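Long-range contact in xyloglucanase (PDB 2JEP), which hydrolyses the beta-1,4-linked glucan backbone of xyloglucan, a polysaccharide of the plant cell wall, as an endo-acting family 5 glycoside hydrolase: residues Phe168-Ser179 and Gly214-Pro225. Numbering follows the deposited sequence. Where two conformers were deposited one is given.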
# COMPACT_ATOMS: atom_id res chain seq x y z
N PHE A 168 -3.06 -2.96 -18.85
CA PHE A 168 -2.61 -1.60 -18.58
C PHE A 168 -1.31 -1.20 -19.29
O PHE A 168 -0.67 -0.21 -18.95
CB PHE A 168 -2.45 -1.44 -17.06
CG PHE A 168 -3.76 -1.44 -16.32
CD1 PHE A 168 -4.55 -0.30 -16.28
CD2 PHE A 168 -4.21 -2.59 -15.68
CE1 PHE A 168 -5.77 -0.32 -15.65
CE2 PHE A 168 -5.43 -2.62 -15.03
CZ PHE A 168 -6.21 -1.46 -15.02
N SER A 169 -0.96 -1.93 -20.35
CA SER A 169 0.36 -1.74 -20.93
C SER A 169 0.62 -0.37 -21.52
O SER A 169 1.77 0.07 -21.52
CB SER A 169 0.66 -2.81 -21.98
OG SER A 169 -0.16 -2.63 -23.11
N ASN A 170 -0.43 0.33 -21.97
CA ASN A 170 -0.22 1.61 -22.61
C ASN A 170 -0.22 2.81 -21.65
O ASN A 170 0.02 3.94 -22.06
CB ASN A 170 -1.22 1.80 -23.75
CG ASN A 170 -1.05 0.75 -24.86
OD1 ASN A 170 0.07 0.35 -25.20
ND2 ASN A 170 -2.17 0.28 -25.40
N TYR A 171 -0.46 2.55 -20.37
CA TYR A 171 -0.44 3.63 -19.39
C TYR A 171 0.99 4.11 -19.11
O TYR A 171 1.92 3.31 -19.10
CB TYR A 171 -1.07 3.17 -18.07
CG TYR A 171 -2.57 3.06 -18.16
CD1 TYR A 171 -3.19 2.11 -18.99
CD2 TYR A 171 -3.40 3.91 -17.44
CE1 TYR A 171 -4.56 2.03 -19.09
CE2 TYR A 171 -4.79 3.82 -17.53
CZ TYR A 171 -5.37 2.88 -18.37
OH TYR A 171 -6.74 2.75 -18.52
N ASN A 172 1.16 5.41 -18.91
CA ASN A 172 2.47 5.99 -18.68
C ASN A 172 2.97 5.72 -17.26
O ASN A 172 2.35 4.93 -16.51
CB ASN A 172 2.52 7.47 -19.11
CG ASN A 172 1.81 8.41 -18.17
OD1 ASN A 172 1.52 8.08 -17.02
ND2 ASN A 172 1.54 9.64 -18.66
N ASP A 173 4.08 6.35 -16.89
CA ASP A 173 4.75 6.06 -15.64
C ASP A 173 3.99 6.56 -14.41
O ASP A 173 4.44 6.30 -13.28
CB ASP A 173 6.17 6.62 -15.59
CG ASP A 173 7.16 5.82 -16.42
OD1 ASP A 173 6.83 4.78 -17.00
OD2 ASP A 173 8.33 6.27 -16.44
N ARG A 174 2.88 7.27 -14.60
CA ARG A 174 2.01 7.59 -13.46
C ARG A 174 1.29 6.36 -12.92
O ARG A 174 0.80 6.41 -11.80
CB ARG A 174 1.04 8.73 -13.77
CG ARG A 174 1.72 10.11 -13.68
CD ARG A 174 0.73 11.27 -13.76
NE ARG A 174 0.08 11.34 -15.07
CZ ARG A 174 -1.15 10.92 -15.36
NH1 ARG A 174 -1.90 10.33 -14.43
NH2 ARG A 174 -1.64 11.05 -16.60
N LEU A 175 1.23 5.27 -13.68
CA LEU A 175 0.67 4.01 -13.17
C LEU A 175 1.81 3.09 -12.72
O LEU A 175 2.71 2.73 -13.50
CB LEU A 175 -0.20 3.33 -14.22
CG LEU A 175 -0.83 2.01 -13.77
CD1 LEU A 175 -1.76 2.18 -12.55
CD2 LEU A 175 -1.58 1.36 -14.93
N ILE A 176 1.75 2.72 -11.44
CA ILE A 176 2.69 1.85 -10.76
C ILE A 176 2.02 0.53 -10.45
O ILE A 176 0.88 0.53 -9.98
CB ILE A 176 3.15 2.51 -9.46
CG1 ILE A 176 3.88 3.84 -9.76
CG2 ILE A 176 4.04 1.56 -8.61
CD1 ILE A 176 4.02 4.74 -8.54
N PHE A 177 2.70 -0.58 -10.70
CA PHE A 177 2.21 -1.89 -10.28
C PHE A 177 2.93 -2.29 -8.99
O PHE A 177 4.16 -2.18 -8.92
CB PHE A 177 2.48 -2.99 -11.31
CG PHE A 177 1.89 -2.77 -12.69
CD1 PHE A 177 0.79 -1.97 -12.93
CD2 PHE A 177 2.43 -3.44 -13.76
CE1 PHE A 177 0.30 -1.83 -14.22
CE2 PHE A 177 1.92 -3.32 -15.04
CZ PHE A 177 0.86 -2.49 -15.27
N GLU A 178 2.17 -2.80 -8.02
CA GLU A 178 2.67 -3.28 -6.73
C GLU A 178 2.42 -4.79 -6.68
O GLU A 178 1.29 -5.26 -6.86
CB GLU A 178 1.92 -2.55 -5.61
CG GLU A 178 2.26 -2.96 -4.22
CD GLU A 178 1.43 -2.26 -3.17
OE1 GLU A 178 0.46 -1.58 -3.54
OE2 GLU A 178 1.75 -2.39 -1.97
N SER A 179 3.50 -5.54 -6.44
CA SER A 179 3.47 -6.98 -6.67
C SER A 179 2.44 -7.73 -5.84
O SER A 179 1.85 -8.71 -6.30
CB SER A 179 4.83 -7.56 -6.37
OG SER A 179 5.22 -7.31 -5.02
N GLY A 214 3.90 -6.10 -23.20
CA GLY A 214 4.11 -4.99 -24.07
C GLY A 214 4.07 -3.60 -23.46
O GLY A 214 4.01 -3.39 -22.24
N GLY A 215 4.08 -2.65 -24.37
CA GLY A 215 3.94 -1.26 -24.09
C GLY A 215 4.97 -0.67 -23.16
O GLY A 215 6.17 -0.94 -23.25
N ASN A 216 4.46 0.11 -22.22
CA ASN A 216 5.32 0.78 -21.28
C ASN A 216 5.63 -0.10 -20.05
O ASN A 216 6.29 0.37 -19.12
CB ASN A 216 4.63 2.07 -20.82
CG ASN A 216 5.55 2.97 -20.02
OD1 ASN A 216 6.69 3.22 -20.41
ND2 ASN A 216 5.07 3.45 -18.87
N ASN A 217 5.19 -1.35 -20.05
CA ASN A 217 5.43 -2.20 -18.87
C ASN A 217 6.90 -2.54 -18.68
O ASN A 217 7.31 -2.86 -17.58
CB ASN A 217 4.62 -3.47 -18.96
CG ASN A 217 3.14 -3.20 -18.81
OD1 ASN A 217 2.75 -2.21 -18.19
ND2 ASN A 217 2.32 -4.08 -19.36
N ASN A 218 7.70 -2.48 -19.74
CA ASN A 218 9.11 -2.73 -19.59
C ASN A 218 9.85 -1.57 -18.95
O ASN A 218 11.01 -1.73 -18.55
CB ASN A 218 9.73 -3.20 -20.92
CG ASN A 218 9.81 -2.12 -21.94
OD1 ASN A 218 9.23 -1.07 -21.81
ND2 ASN A 218 10.57 -2.38 -23.01
N ALA A 219 9.18 -0.42 -18.80
CA ALA A 219 9.83 0.78 -18.28
C ALA A 219 9.25 1.33 -16.99
O ALA A 219 9.89 2.13 -16.33
CB ALA A 219 9.82 1.89 -19.35
N ARG A 220 8.03 0.94 -16.64
CA ARG A 220 7.34 1.61 -15.54
C ARG A 220 7.93 1.25 -14.18
O ARG A 220 8.67 0.28 -14.03
CB ARG A 220 5.85 1.34 -15.58
CG ARG A 220 5.42 0.02 -15.02
CD ARG A 220 3.89 -0.12 -14.92
NE ARG A 220 3.27 -0.17 -16.24
CZ ARG A 220 2.74 0.86 -16.90
NH1 ARG A 220 2.65 2.06 -16.37
NH2 ARG A 220 2.32 0.67 -18.13
N TRP A 221 7.59 2.04 -13.17
CA TRP A 221 7.97 1.73 -11.81
C TRP A 221 7.15 0.57 -11.25
O TRP A 221 5.93 0.50 -11.43
CB TRP A 221 7.78 2.96 -10.93
CG TRP A 221 8.74 4.05 -11.24
CD1 TRP A 221 8.56 5.09 -12.11
CD2 TRP A 221 10.03 4.21 -10.68
NE1 TRP A 221 9.68 5.88 -12.12
CE2 TRP A 221 10.60 5.36 -11.26
CE3 TRP A 221 10.79 3.47 -9.78
CZ2 TRP A 221 11.89 5.82 -10.93
CZ3 TRP A 221 12.07 3.92 -9.46
CH2 TRP A 221 12.59 5.08 -10.04
N LEU A 222 7.84 -0.32 -10.55
CA LEU A 222 7.24 -1.49 -9.92
C LEU A 222 7.59 -1.48 -8.44
O LEU A 222 8.75 -1.32 -8.07
CB LEU A 222 7.80 -2.76 -10.55
CG LEU A 222 7.65 -2.89 -12.07
CD1 LEU A 222 8.28 -4.20 -12.55
CD2 LEU A 222 6.21 -2.79 -12.49
N LEU A 223 6.57 -1.65 -7.60
CA LEU A 223 6.68 -1.55 -6.15
C LEU A 223 6.60 -2.96 -5.55
O LEU A 223 5.68 -3.70 -5.87
CB LEU A 223 5.54 -0.68 -5.62
CG LEU A 223 5.36 -0.49 -4.11
CD1 LEU A 223 6.60 0.22 -3.54
CD2 LEU A 223 4.12 0.29 -3.79
N VAL A 224 7.58 -3.31 -4.70
CA VAL A 224 7.65 -4.62 -4.09
C VAL A 224 7.86 -4.48 -2.58
O VAL A 224 8.63 -3.63 -2.14
CB VAL A 224 8.77 -5.51 -4.71
CG1 VAL A 224 8.50 -5.70 -6.19
CG2 VAL A 224 10.17 -4.96 -4.47
N PRO A 225 7.19 -5.33 -1.79
CA PRO A 225 7.45 -5.36 -0.37
C PRO A 225 8.38 -6.48 0.06
O PRO A 225 8.63 -7.41 -0.69
CB PRO A 225 6.05 -5.66 0.18
CG PRO A 225 5.52 -6.66 -0.81
CD PRO A 225 6.09 -6.24 -2.15
O HOH W 1 5.31 3.79 -13.14
O HOH W 2 10.53 4.71 -16.75
O HOH W 3 8.94 7.91 -14.23
O HOH W 4 8.29 5.25 -19.50
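Phe177 pairs with Leu222 and Glu178 with Leu223 where strands 175-178 and 222-225 run parallel, their axes inclined by 27°. Leu223 is gripped through both backbone polar atoms: its N donates to Phe177 O at 2.8 Å, and its O accepts from Ser179 N at 2.9 Å. The bond from Phe177 N to Trp221 O is weak, and toward the N-terminal ends of the strands water 1 takes over, receiving from Trp221 N and donating to Asp173 O and Leu175 O.

Here Arg220 reaches across to bind the loop leading into strand 175-178 and the start of that strand. Arg220 CD sits over the centre of the Phe177 ring, 3.7 Å from its centroid, in a CH-pi contact; from there the bend at chi3 (67°) turns NE and the guanidinium toward the backbone carbonyls of 168-179. Arg220 NH1 and NH2 converge on Tyr171 O, NH2 at 2.8 Å, while NH1 also reaches Leu175 O and, weakly, Asn172 O. On its other flank NE and NH2 share Asn217 OD1, which holds the group's rotation; Asn217 ND2 is itself tied to Thr213 and Ala165.

These strands are the fourth and fifth of the eight-stranded TIM barrel, joined through helix 193-211 in a beta-alpha-beta crossover. Glu178, extended alongside Leu223 with its CD 3.8 Å from Leu223 CD2, forms a salt bridge with Arg87.

Farther down the loops, Asn216 N binds Ser169 O, and the Asn216 side-chain amide spans two acceptors. Asn216 ND2 meets Asp173 OD1 from the anti side at 2.9 Å, nearly straight (168°), and lies on a lone pair of Tyr171 O, giving that carbonyl a third N-H donor. Waters 2 and 3 link Asp173 OD2 to Ala219 O and Trp221 NE1, respectively.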